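Local coordinates for protein adenosine kinase (Sinorhizobium meliloti, PDB 3UBO) that probably transfers a phosphate group from ATP to a small substrate such as adenosine, as a member of the pfkB family of carbohydrate kinases, at residues M206-N217 with L237-T247; S253-V264 with L296-N304. All coordinates share one frame; numbering follows the deposited sequence.

Contact 1: M206-N217 with L237-T247. With ADP (adenosine-5'-diphosphate), chain D.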
loop_
_atom_site.group_PDB
_atom_site.type_symbol
_atom_site.label_atom_id
_atom_site.label_comp_id
_atom_site.label_asym_id
_atom_site.label_seq_id
_atom_site.Cartn_x
_atom_site.Cartn_y
_atom_site.Cartn_z
HETATM N N MSE A 206 11.744 -29.939 -17.089
HETATM C CA MSE A 206 11.937 -29.386 -18.440
HETATM C C MSE A 206 12.145 -30.503 -19.467
HETATM O O MSE A 206 11.439 -30.606 -20.471
HETATM C CB MSE A 206 13.156 -28.477 -18.513
HETATM C CG MSE A 206 13.042 -27.174 -17.766
HETATM SE SE MSE A 206 14.863 -26.289 -17.470
HETATM C CE MSE A 206 15.239 -25.427 -19.209
ATOM N N ARG A 207 13.148 -31.336 -19.224
ATOM C CA ARG A 207 13.473 -32.401 -20.164
ATOM C C ARG A 207 12.273 -33.267 -20.537
ATOM O O ARG A 207 12.063 -33.537 -21.697
ATOM C CB ARG A 207 14.677 -33.189 -19.658
ATOM C CG ARG A 207 15.848 -32.235 -19.523
ATOM C CD ARG A 207 16.972 -32.891 -18.841
ATOM N NE ARG A 207 18.174 -32.079 -18.920
ATOM C CZ ARG A 207 19.175 -32.220 -18.068
ATOM N NH1 ARG A 207 19.064 -33.142 -17.092
ATOM N NH2 ARG A 207 20.257 -31.445 -18.177
ATOM N N SER A 208 11.460 -33.649 -19.573
ATOM C CA SER A 208 10.198 -34.319 -19.892
ATOM C C SER A 208 9.228 -33.495 -20.788
ATOM O O SER A 208 8.094 -33.958 -21.104
ATOM C CB SER A 208 9.486 -34.726 -18.607
ATOM O OG SER A 208 9.352 -33.610 -17.753
ATOM N N GLY A 209 9.680 -32.285 -21.168
ATOM C CA GLY A 209 8.915 -31.392 -22.024
ATOM C C GLY A 209 7.564 -31.104 -21.410
ATOM O O GLY A 209 6.618 -30.658 -22.098
ATOM N N THR A 210 7.478 -31.400 -20.100
ATOM C CA THR A 210 6.393 -30.912 -19.225
ATOM C C THR A 210 6.240 -29.370 -19.244
ATOM O O THR A 210 5.100 -28.868 -19.380
ATOM C CB THR A 210 6.564 -31.315 -17.767
ATOM O OG1 THR A 210 6.620 -32.744 -17.676
ATOM C CG2 THR A 210 5.351 -30.818 -16.987
ATOM N N VAL A 211 7.371 -28.650 -19.108
ATOM C CA VAL A 211 7.457 -27.222 -19.223
ATOM C C VAL A 211 8.128 -26.914 -20.521
ATOM O O VAL A 211 9.290 -27.312 -20.777
ATOM C CB VAL A 211 8.356 -26.566 -18.116
ATOM C CG1 VAL A 211 8.467 -25.055 -18.288
ATOM C CG2 VAL A 211 7.785 -26.845 -16.766
ATOM N N ASP A 212 7.399 -26.131 -21.302
ATOM C CA ASP A 212 7.867 -25.584 -22.550
ATOM C C ASP A 212 8.880 -24.446 -22.341
ATOM O O ASP A 212 10.084 -24.616 -22.606
ATOM C CB ASP A 212 6.643 -25.086 -23.341
ATOM C CG ASP A 212 5.782 -26.216 -23.791
ATOM O OD1 ASP A 212 6.422 -27.224 -24.188
ATOM O OD2 ASP A 212 4.509 -26.116 -23.743
ATOM N N ILE A 213 8.365 -23.299 -21.870
ATOM C CA ILE A 213 9.105 -22.016 -21.725
ATOM C C ILE A 213 9.716 -21.744 -20.317
ATOM O O ILE A 213 9.059 -21.972 -19.268
ATOM C CB ILE A 213 8.177 -20.829 -22.090
ATOM C CG1 ILE A 213 7.499 -21.070 -23.448
ATOM C CG2 ILE A 213 8.951 -19.529 -22.090
ATOM C CD1 ILE A 213 6.154 -20.382 -23.617
ATOM N N VAL A 214 10.963 -21.271 -20.292
ATOM C CA VAL A 214 11.651 -20.990 -19.027
ATOM C C VAL A 214 12.076 -19.521 -18.820
ATOM O O VAL A 214 12.996 -19.039 -19.521
ATOM C CB VAL A 214 12.872 -21.902 -18.891
ATOM C CG1 VAL A 214 13.839 -21.392 -17.838
ATOM C CG2 VAL A 214 12.405 -23.279 -18.571
ATOM N N PHE A 215 11.438 -18.789 -17.888
ATOM C CA PHE A 215 11.952 -17.436 -17.489
ATOM C C PHE A 215 12.852 -17.558 -16.260
ATOM O O PHE A 215 12.545 -18.352 -15.337
ATOM C CB PHE A 215 10.837 -16.441 -17.164
ATOM C CG PHE A 215 9.865 -16.211 -18.286
ATOM C CD1 PHE A 215 9.890 -15.020 -18.994
ATOM C CD2 PHE A 215 8.893 -17.188 -18.618
ATOM C CE1 PHE A 215 8.991 -14.781 -20.007
ATOM C CE2 PHE A 215 7.993 -16.967 -19.656
ATOM C CZ PHE A 215 8.066 -15.739 -20.364
ATOM N N ALA A 216 13.945 -16.805 -16.261
ATOM C CA ALA A 216 14.931 -16.798 -15.192
ATOM C C ALA A 216 15.783 -15.481 -15.171
ATOM O O ALA A 216 15.835 -14.715 -16.174
ATOM C CB ALA A 216 15.826 -17.993 -15.334
ATOM N N ASN A 217 16.454 -15.187 -14.053
ATOM C CA ASN A 217 17.403 -14.077 -14.103
ATOM C C ASN A 217 18.782 -14.724 -14.242
ATOM O O ASN A 217 18.886 -15.948 -14.226
ATOM C CB ASN A 217 17.251 -13.092 -12.917
ATOM C CG ASN A 217 17.460 -13.761 -11.553
ATOM O OD1 ASN A 217 18.322 -14.627 -11.398
ATOM N ND2 ASN A 217 16.686 -13.336 -10.555
ATOM N N LEU A 237 20.539 -24.414 -21.491
ATOM C CA LEU A 237 19.177 -23.942 -21.301
ATOM C C LEU A 237 18.348 -24.013 -22.581
ATOM O O LEU A 237 17.131 -24.252 -22.534
ATOM C CB LEU A 237 19.236 -22.494 -20.826
ATOM C CG LEU A 237 17.899 -21.749 -20.842
ATOM C CD1 LEU A 237 17.143 -22.178 -19.615
ATOM C CD2 LEU A 237 17.998 -20.225 -20.905
ATOM N N ALA A 238 19.028 -23.765 -23.711
ATOM C CA ALA A 238 18.489 -23.965 -25.070
ATOM C C ALA A 238 18.147 -25.417 -25.410
ATOM O O ALA A 238 17.169 -25.644 -26.093
ATOM C CB ALA A 238 19.440 -23.435 -26.096
ATOM N N ARG A 239 18.976 -26.358 -24.936
ATOM C CA ARG A 239 18.799 -27.805 -25.082
ATOM C C ARG A 239 17.594 -28.371 -24.333
ATOM O O ARG A 239 17.051 -29.453 -24.727
ATOM C CB ARG A 239 20.020 -28.587 -24.554
ATOM C CG ARG A 239 21.359 -28.180 -25.089
ATOM C CD ARG A 239 22.422 -29.264 -24.848
ATOM N NE ARG A 239 23.724 -28.828 -25.381
ATOM C CZ ARG A 239 24.911 -29.354 -25.052
ATOM N NH1 ARG A 239 24.991 -30.367 -24.181
ATOM N NH2 ARG A 239 26.028 -28.857 -25.600
ATOM N N ASP A 240 17.203 -27.710 -23.232
ATOM C CA ASP A 240 16.270 -28.371 -22.307
ATOM C C ASP A 240 14.817 -27.868 -22.383
ATOM O O ASP A 240 13.876 -28.535 -21.862
ATOM C CB ASP A 240 16.832 -28.362 -20.886
ATOM C CG ASP A 240 18.225 -28.970 -20.809
ATOM O OD1 ASP A 240 18.696 -29.510 -21.836
ATOM O OD2 ASP A 240 18.858 -28.913 -19.723
ATOM N N CYS A 241 14.650 -26.711 -23.050
ATOM C CA CYS A 241 13.321 -26.156 -23.374
ATOM C C CYS A 241 13.208 -25.592 -24.811
ATOM O O CYS A 241 14.213 -25.343 -25.481
ATOM C CB CYS A 241 12.905 -25.105 -22.334
ATOM S SG CYS A 241 14.108 -23.760 -22.183
ATOM N N LYS A 242 11.980 -25.370 -25.273
ATOM C CA LYS A 242 11.745 -24.814 -26.611
ATOM C C LYS A 242 12.286 -23.400 -26.671
ATOM O O LYS A 242 13.039 -23.018 -27.591
ATOM C CB LYS A 242 10.247 -24.836 -26.968
ATOM C CG LYS A 242 9.731 -26.275 -27.099
ATOM C CD LYS A 242 8.225 -26.429 -27.426
ATOM C CE LYS A 242 7.721 -27.826 -26.959
ATOM N NZ LYS A 242 6.282 -28.047 -27.374
ATOM N N LEU A 243 11.896 -22.649 -25.633
ATOM C CA LEU A 243 12.033 -21.201 -25.507
ATOM C C LEU A 243 12.446 -20.858 -24.053
ATOM O O LEU A 243 11.947 -21.457 -23.077
ATOM C CB LEU A 243 10.687 -20.544 -25.870
ATOM C CG LEU A 243 10.707 -19.026 -25.990
ATOM C CD1 LEU A 243 11.984 -18.642 -26.721
ATOM C CD2 LEU A 243 9.432 -18.466 -26.665
ATOM N N ALA A 244 13.352 -19.897 -23.915
ATOM C CA ALA A 244 13.856 -19.489 -22.606
ATOM C C ALA A 244 14.377 -17.995 -22.525
ATOM O O ALA A 244 15.464 -17.655 -22.999
ATOM C CB ALA A 244 14.918 -20.463 -22.162
ATOM N N ALA A 245 13.575 -17.135 -21.898
ATOM C CA ALA A 245 13.916 -15.745 -21.613
ATOM C C ALA A 245 14.741 -15.540 -20.305
ATOM O O ALA A 245 14.379 -16.077 -19.249
ATOM C CB ALA A 245 12.629 -14.913 -21.584
ATOM N N VAL A 246 15.831 -14.761 -20.382
ATOM C CA VAL A 246 16.673 -14.510 -19.217
ATOM C C VAL A 246 16.850 -13.018 -18.878
ATOM O O VAL A 246 17.468 -12.269 -19.642
ATOM C CB VAL A 246 18.022 -15.198 -19.394
ATOM C CG1 VAL A 246 18.997 -14.762 -18.328
ATOM C CG2 VAL A 246 17.807 -16.674 -19.354
ATOM N N THR A 247 16.334 -12.573 -17.729
ATOM C CA THR A 247 16.493 -11.167 -17.338
ATOM C C THR A 247 17.918 -10.815 -16.880
ATOM O O THR A 247 18.570 -11.544 -16.154
ATOM C CB THR A 247 15.400 -10.713 -16.322
ATOM O OG1 THR A 247 15.458 -11.534 -15.148
ATOM C CG2 THR A 247 13.987 -10.769 -16.927
HETATM P PB ADP D . 14.986 -10.208 -10.985
HETATM O O1B ADP D . 15.833 -10.784 -9.679
HETATM O O2B ADP D . 14.060 -11.320 -11.834
HETATM O O3B ADP D . 14.101 -9.082 -10.586
HETATM P PA ADP D . 16.732 -8.737 -13.074
HETATM O O1A ADP D . 18.133 -8.127 -12.456
HETATM O O2A ADP D . 17.023 -9.498 -14.289
HETATM O O3A ADP D . 16.391 -9.753 -11.770
HETATM O "O5'" ADP D . 15.555 -7.608 -13.478
HETATM C "C5'" ADP D . 14.343 -8.037 -14.086
HETATM C "C4'" ADP D . 13.836 -7.039 -15.178
HETATM O "O4'" ADP D . 13.334 -5.692 -14.729
HETATM C "C3'" ADP D . 14.882 -6.596 -16.334
HETATM O "O3'" ADP D . 15.281 -7.527 -17.323
HETATM C "C2'" ADP D . 14.495 -5.171 -16.709
HETATM O "O2'" ADP D . 13.592 -4.912 -17.795
HETATM C "C1'" ADP D . 14.125 -4.662 -15.345
HETATM N N9 ADP D . 15.287 -4.187 -14.532
HETATM C C8 ADP D . 15.938 -4.829 -13.501
HETATM N N7 ADP D . 17.014 -3.983 -13.000
HETATM C C5 ADP D . 17.021 -2.792 -13.781
HETATM C C6 ADP D . 17.853 -1.574 -13.728
HETATM N N6 ADP D . 18.897 -1.440 -12.693
HETATM N N1 ADP D . 17.606 -0.557 -14.596
HETATM C C2 ADP D . 16.565 -0.644 -15.538
HETATM N N3 ADP D . 15.752 -1.833 -15.618
HETATM C C4 ADP D . 15.979 -2.878 -14.725
#
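Ala216 bonds the neighbouring parallel segment through both N and O: its O accepts Thr247 N at 2.7 Å, and its N donates to Ala245 O at 3.1 Å. One step back, Val214 N meets Leu243 O at 3.0 Å. Two salt bridges lie beyond the strands. Arg207 NE and NH2 both face Asp240 OD2, NH2 at 3.3 Å and the NE bond weak; guanidinium and carboxylate planes stand 75° apart, and NH2 meets OD2 from above the carboxylate plane. The same OD2 is held by Tyr225. Lys242, extended beyond CG, runs alongside Asp212 and brings NZ to 3.3 Å from Asp212 OD1, while Asp212 OD2 bonds Thr185 and His179.

Apolar side chains pack where the helix ends meet the sheet. Met206 is bent at chi3 (80°), which carries its CE against Cys241 SG (3.6 Å) and Leu237 CD1, the methyl that also meets Val214 CG1. Nearer the ligand, the Phe215 ring takes Ala245 CB obliquely and packs edge-to-face with Phe286. Asn217 ND2 makes a weak bond to ADP O1B (2.8 Å), and Thr247 lies by the alpha-phosphate. Adjacent parallel strands joined through helices 218-224 and 230-240 form a beta-alpha-beta crossover of the ribokinase-like fold, their C-terminal ends at the nucleotide phosphates.

Contact 2: S253-V264 with L296-N304; sequences SVVVRGAERVRV and LEECSKLGN. With ADP (adenosine-5'-diphosphate), chain D.
Val264 straddles Ser300 because its CG1 is anti to the backbone N (chi1 176°), which sends the two methyls different ways: CG1 reaches Lys301 CG at 3.5 Å, and CG2 lies against Ser300 CB and Glu297 O. At the far end Leu296 holds CG anti to its carbonyl carbon, and the branch runs out from the helix toward the turn of the hairpin. There its CD1 sits over one face of the Arg257 guanidinium, 3.6 Å above the plane and offset toward the rim. Bends at chi2 and chi3 turn the Arg257 guanidinium so that NE makes a weak salt-bridging bond to Glu260 OE2 at the edge of the same group; one flat group thus has a methyl over its face and a carboxylate oxygen in its plane.

Val262 lies between them, with CG2 against Leu296 CB (3.5 Å) and CG1 beside Glu297 CA. From the other strand, Val255 CG1 meets Leu296 CD1 at 3.9 Å. The Ser300 and Ser253 hydroxyls lie 3.1 Å apart between their OG atoms, a weak pairing that competes with Leu296 O. Asn304, one turn further on, belongs to the ADP pocket, its CB 3.2 Å from ADP O2'.

Strand 260-264 runs at 38° to the helix axis and strand 253-257 at 143°, as expected of an antiparallel hairpin closed by a type II' turn. Helix 296-311 covers one face of this hairpin, and helix 230-240 touches Val256 and Arg261 on the other; Phe286 of helix 278-290 packs against both Val255 and Cys299.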
loop_
_atom_site.group_PDB
_atom_site.type_symbol
_atom_site.label_atom_id
_atom_site.label_comp_id
_atom_site.label_asym_id
_atom_site.label_seq_id
_atom_site.Cartn_x
_atom_site.Cartn_y
_atom_site.Cartn_z
ATOM N N SER A 253 17.401 -7.890 -21.481
ATOM C CA SER A 253 17.106 -9.348 -21.590
ATOM C C SER A 253 17.923 -10.083 -22.667
ATOM O O SER A 253 18.419 -9.462 -23.596
ATOM C CB SER A 253 15.601 -9.594 -21.846
ATOM O OG SER A 253 15.322 -9.620 -23.246
ATOM N N VAL A 254 18.049 -11.407 -22.546
ATOM C CA VAL A 254 18.551 -12.235 -23.646
ATOM C C VAL A 254 17.731 -13.506 -23.827
ATOM O O VAL A 254 17.959 -14.499 -23.130
ATOM C CB VAL A 254 20.038 -12.622 -23.489
ATOM C CG1 VAL A 254 20.305 -13.233 -22.144
ATOM C CG2 VAL A 254 20.458 -13.542 -24.628
ATOM N N VAL A 255 16.773 -13.491 -24.754
ATOM C CA VAL A 255 16.000 -14.689 -25.066
ATOM C C VAL A 255 16.781 -15.732 -25.897
ATOM O O VAL A 255 17.599 -15.413 -26.688
ATOM C CB VAL A 255 14.670 -14.305 -25.715
ATOM C CG1 VAL A 255 13.773 -15.546 -25.961
ATOM C CG2 VAL A 255 13.941 -13.334 -24.822
ATOM N N VAL A 256 16.529 -17.006 -25.683
ATOM C CA VAL A 256 17.329 -18.072 -26.294
ATOM C C VAL A 256 16.415 -19.167 -26.929
ATOM O O VAL A 256 15.436 -19.605 -26.300
ATOM C CB VAL A 256 18.332 -18.644 -25.247
ATOM C CG1 VAL A 256 18.607 -20.076 -25.490
ATOM C CG2 VAL A 256 19.619 -17.820 -25.243
ATOM N N ARG A 257 16.721 -19.520 -28.201
ATOM C CA ARG A 257 16.018 -20.531 -29.050
ATOM C C ARG A 257 17.037 -21.201 -29.979
ATOM O O ARG A 257 17.424 -20.620 -31.024
ATOM C CB ARG A 257 14.919 -19.885 -29.885
ATOM C CG ARG A 257 13.972 -20.873 -30.398
ATOM C CD ARG A 257 12.585 -20.297 -30.465
ATOM N NE ARG A 257 12.482 -19.222 -31.458
ATOM C CZ ARG A 257 11.326 -18.637 -31.816
ATOM N NH1 ARG A 257 10.161 -19.016 -31.245
ATOM N NH2 ARG A 257 11.335 -17.672 -32.742
ATOM N N GLY A 258 17.485 -22.393 -29.573
ATOM C CA GLY A 258 18.667 -23.033 -30.132
ATOM C C GLY A 258 19.953 -22.204 -30.088
ATOM O O GLY A 258 20.627 -22.129 -29.042
ATOM N N ALA A 259 20.296 -21.591 -31.231
ATOM C CA ALA A 259 21.532 -20.789 -31.398
ATOM C C ALA A 259 21.163 -19.342 -31.716
ATOM O O ALA A 259 22.033 -18.460 -31.899
ATOM C CB ALA A 259 22.436 -21.378 -32.506
ATOM N N GLU A 260 19.842 -19.140 -31.804
ATOM C CA GLU A 260 19.233 -17.819 -31.968
ATOM C C GLU A 260 19.232 -17.082 -30.619
ATOM O O GLU A 260 18.769 -17.660 -29.637
ATOM C CB GLU A 260 17.791 -17.988 -32.444
ATOM C CG GLU A 260 17.198 -16.634 -32.837
ATOM C CD GLU A 260 15.731 -16.716 -33.251
ATOM O OE1 GLU A 260 15.216 -15.615 -33.658
ATOM O OE2 GLU A 260 15.135 -17.860 -33.153
ATOM N N ARG A 261 19.739 -15.854 -30.533
ATOM C CA ARG A 261 19.814 -15.179 -29.233
ATOM C C ARG A 261 19.393 -13.744 -29.384
ATOM O O ARG A 261 20.248 -12.876 -29.731
ATOM C CB ARG A 261 21.239 -15.187 -28.663
ATOM C CG ARG A 261 21.964 -16.520 -28.665
ATOM C CD ARG A 261 22.863 -16.610 -27.424
ATOM N NE ARG A 261 23.228 -17.973 -27.007
ATOM C CZ ARG A 261 22.416 -19.036 -26.989
ATOM N NH1 ARG A 261 21.130 -18.960 -27.344
ATOM N NH2 ARG A 261 22.909 -20.201 -26.599
ATOM N N VAL A 262 18.104 -13.477 -29.143
ATOM C CA VAL A 262 17.569 -12.103 -29.172
ATOM C C VAL A 262 17.946 -11.282 -27.917
ATOM O O VAL A 262 17.302 -11.434 -26.872
ATOM C CB VAL A 262 16.025 -12.084 -29.322
ATOM C CG1 VAL A 262 15.472 -10.637 -29.517
ATOM C CG2 VAL A 262 15.595 -12.982 -30.455
ATOM N N ARG A 263 18.967 -10.413 -28.027
ATOM C CA ARG A 263 19.332 -9.457 -26.949
ATOM C C ARG A 263 18.645 -8.095 -27.084
ATOM O O ARG A 263 19.096 -7.304 -27.866
ATOM C CB ARG A 263 20.846 -9.255 -26.926
ATOM C CG ARG A 263 21.496 -10.569 -27.090
ATOM C CD ARG A 263 22.948 -10.511 -26.881
ATOM N NE ARG A 263 23.398 -11.825 -26.445
ATOM C CZ ARG A 263 24.673 -12.198 -26.321
ATOM N NH1 ARG A 263 25.668 -11.335 -26.619
ATOM N NH2 ARG A 263 24.947 -13.439 -25.879
ATOM N N VAL A 264 17.560 -7.837 -26.362
ATOM C CA VAL A 264 16.935 -6.525 -26.267
ATOM C C VAL A 264 17.305 -5.846 -24.930
ATOM O O VAL A 264 17.210 -6.446 -23.838
ATOM C CB VAL A 264 15.387 -6.591 -26.421
ATOM C CG1 VAL A 264 14.736 -5.213 -26.225
ATOM C CG2 VAL A 264 14.983 -7.268 -27.758
ATOM N N LEU A 296 10.154 -12.374 -30.958
ATOM C CA LEU A 296 10.950 -12.416 -29.731
ATOM C C LEU A 296 11.483 -11.018 -29.428
ATOM O O LEU A 296 11.582 -10.600 -28.263
ATOM C CB LEU A 296 12.133 -13.377 -29.867
ATOM C CG LEU A 296 11.711 -14.845 -30.074
ATOM C CD1 LEU A 296 12.844 -15.836 -29.741
ATOM C CD2 LEU A 296 10.455 -15.127 -29.266
ATOM N N GLU A 297 11.839 -10.314 -30.495
ATOM C CA GLU A 297 12.305 -8.960 -30.415
ATOM C C GLU A 297 11.259 -8.079 -29.707
ATOM O O GLU A 297 11.563 -7.434 -28.716
ATOM C CB GLU A 297 12.584 -8.449 -31.843
ATOM C CG GLU A 297 13.995 -7.910 -32.082
ATOM C CD GLU A 297 14.089 -6.391 -31.964
ATOM O OE1 GLU A 297 13.030 -5.713 -32.031
ATOM O OE2 GLU A 297 15.228 -5.879 -31.823
ATOM N N GLU A 298 10.033 -8.051 -30.212
ATOM C CA GLU A 298 9.024 -7.163 -29.656
ATOM C C GLU A 298 8.497 -7.742 -28.341
ATOM O O GLU A 298 7.736 -7.112 -27.584
ATOM C CB GLU A 298 7.887 -7.014 -30.645
ATOM C CG GLU A 298 7.183 -5.637 -30.659
ATOM C CD GLU A 298 5.923 -5.684 -31.559
ATOM O OE1 GLU A 298 5.921 -6.521 -32.533
ATOM O OE2 GLU A 298 4.934 -4.925 -31.282
ATOM N N CYS A 299 8.895 -8.975 -28.079
ATOM C CA CYS A 299 8.527 -9.630 -26.832
ATOM C C CYS A 299 9.504 -9.111 -25.771
ATOM O O CYS A 299 9.057 -8.526 -24.781
ATOM C CB CYS A 299 8.486 -11.187 -26.933
ATOM S SG CYS A 299 6.853 -11.960 -27.316
ATOM N N SER A 300 10.817 -9.280 -25.965
ATOM C CA SER A 300 11.725 -8.806 -24.953
ATOM C C SER A 300 11.357 -7.355 -24.656
ATOM O O SER A 300 11.490 -6.890 -23.536
ATOM C CB SER A 300 13.160 -8.878 -25.420
ATOM O OG SER A 300 13.542 -10.183 -25.684
ATOM N N LYS A 301 10.880 -6.632 -25.655
ATOM C CA LYS A 301 10.691 -5.186 -25.465
ATOM C C LYS A 301 9.560 -5.023 -24.472
ATOM O O LYS A 301 9.668 -4.271 -23.505
ATOM C CB LYS A 301 10.433 -4.399 -26.783
ATOM C CG LYS A 301 11.703 -4.062 -27.577
ATOM C CD LYS A 301 11.364 -3.343 -28.889
ATOM C CE LYS A 301 12.520 -3.372 -29.941
ATOM N NZ LYS A 301 13.707 -2.346 -29.870
ATOM N N LEU A 302 8.481 -5.768 -24.695
ATOM C CA LEU A 302 7.326 -5.646 -23.820
ATOM C C LEU A 302 7.752 -6.050 -22.405
ATOM O O LEU A 302 7.252 -5.513 -21.422
ATOM C CB LEU A 302 6.173 -6.464 -24.345
ATOM C CG LEU A 302 5.415 -5.633 -25.358
ATOM C CD1 LEU A 302 4.555 -6.530 -26.199
ATOM C CD2 LEU A 302 4.593 -4.531 -24.657
ATOM N N GLY A 303 8.744 -6.939 -22.344
ATOM C CA GLY A 303 9.349 -7.349 -21.100
ATOM C C GLY A 303 9.918 -6.193 -20.308
ATOM O O GLY A 303 9.399 -5.857 -19.224
ATOM N N ASN A 304 10.984 -5.597 -20.852
ATOM C CA ASN A 304 11.691 -4.563 -20.138
ATOM C C ASN A 304 10.782 -3.375 -19.843
ATOM O O ASN A 304 10.716 -2.911 -18.732
ATOM C CB ASN A 304 12.929 -4.194 -20.881
ATOM C CG ASN A 304 13.815 -5.370 -21.101
ATOM O OD1 ASN A 304 13.905 -5.865 -22.212
ATOM N ND2 ASN A 304 14.459 -5.852 -20.052
HETATM P PB ADP D . 14.986 -10.208 -10.985
HETATM O O1B ADP D . 15.833 -10.784 -9.679
HETATM O O2B ADP D . 14.060 -11.320 -11.834
HETATM O O3B ADP D . 14.101 -9.082 -10.586
HETATM P PA ADP D . 16.732 -8.737 -13.074
HETATM O O1A ADP D . 18.133 -8.127 -12.456
HETATM O O2A ADP D . 17.023 -9.498 -14.289
HETATM O O3A ADP D . 16.391 -9.753 -11.770
HETATM O "O5'" ADP D . 15.555 -7.608 -13.478
HETATM C "C5'" ADP D . 14.343 -8.037 -14.086
HETATM C "C4'" ADP D . 13.836 -7.039 -15.178
HETATM O "O4'" ADP D . 13.334 -5.692 -14.729
HETATM C "C3'" ADP D . 14.882 -6.596 -16.334
HETATM O "O3'" ADP D . 15.281 -7.527 -17.323
HETATM C "C2'" ADP D . 14.495 -5.171 -16.709
HETATM O "O2'" ADP D . 13.592 -4.912 -17.795
HETATM C "C1'" ADP D . 14.125 -4.662 -15.345
HETATM N N9 ADP D . 15.287 -4.187 -14.532
HETATM C C8 ADP D . 15.938 -4.829 -13.501
HETATM N N7 ADP D . 17.014 -3.983 -13.000
HETATM C C5 ADP D . 17.021 -2.792 -13.781
HETATM C C6 ADP D . 17.853 -1.574 -13.728
HETATM N N6 ADP D . 18.897 -1.440 -12.693
HETATM N N1 ADP D . 17.606 -0.557 -14.596
HETATM C C2 ADP D . 16.565 -0.644 -15.538
HETATM N N3 ADP D . 15.752 -1.833 -15.618
HETATM C C4 ADP D . 15.979 -2.878 -14.725
#

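Contact 2 follows contact 1 along the chain, strand 253-257 coming after strand 246-247 across a short loop. Their backbones face each other with two probable hydrogen bonds, Ala244 O to Val256 N at 3.0 Å and Val246 O to Val254 N at 3.1 Å, so the hairpin of contact 2 continues from the outermost strand of the parallel sheet. Ala238 CB packs on Val256 CG1 at 3.5 Å, tying helix 230-240 to that hairpin. The centres lie about 13 Å apart, yet both reach ADP: contact 1 at the phosphates, contact 2 at the ribose. The Asn217 side chain is also about 8 Å from the bound adenosine.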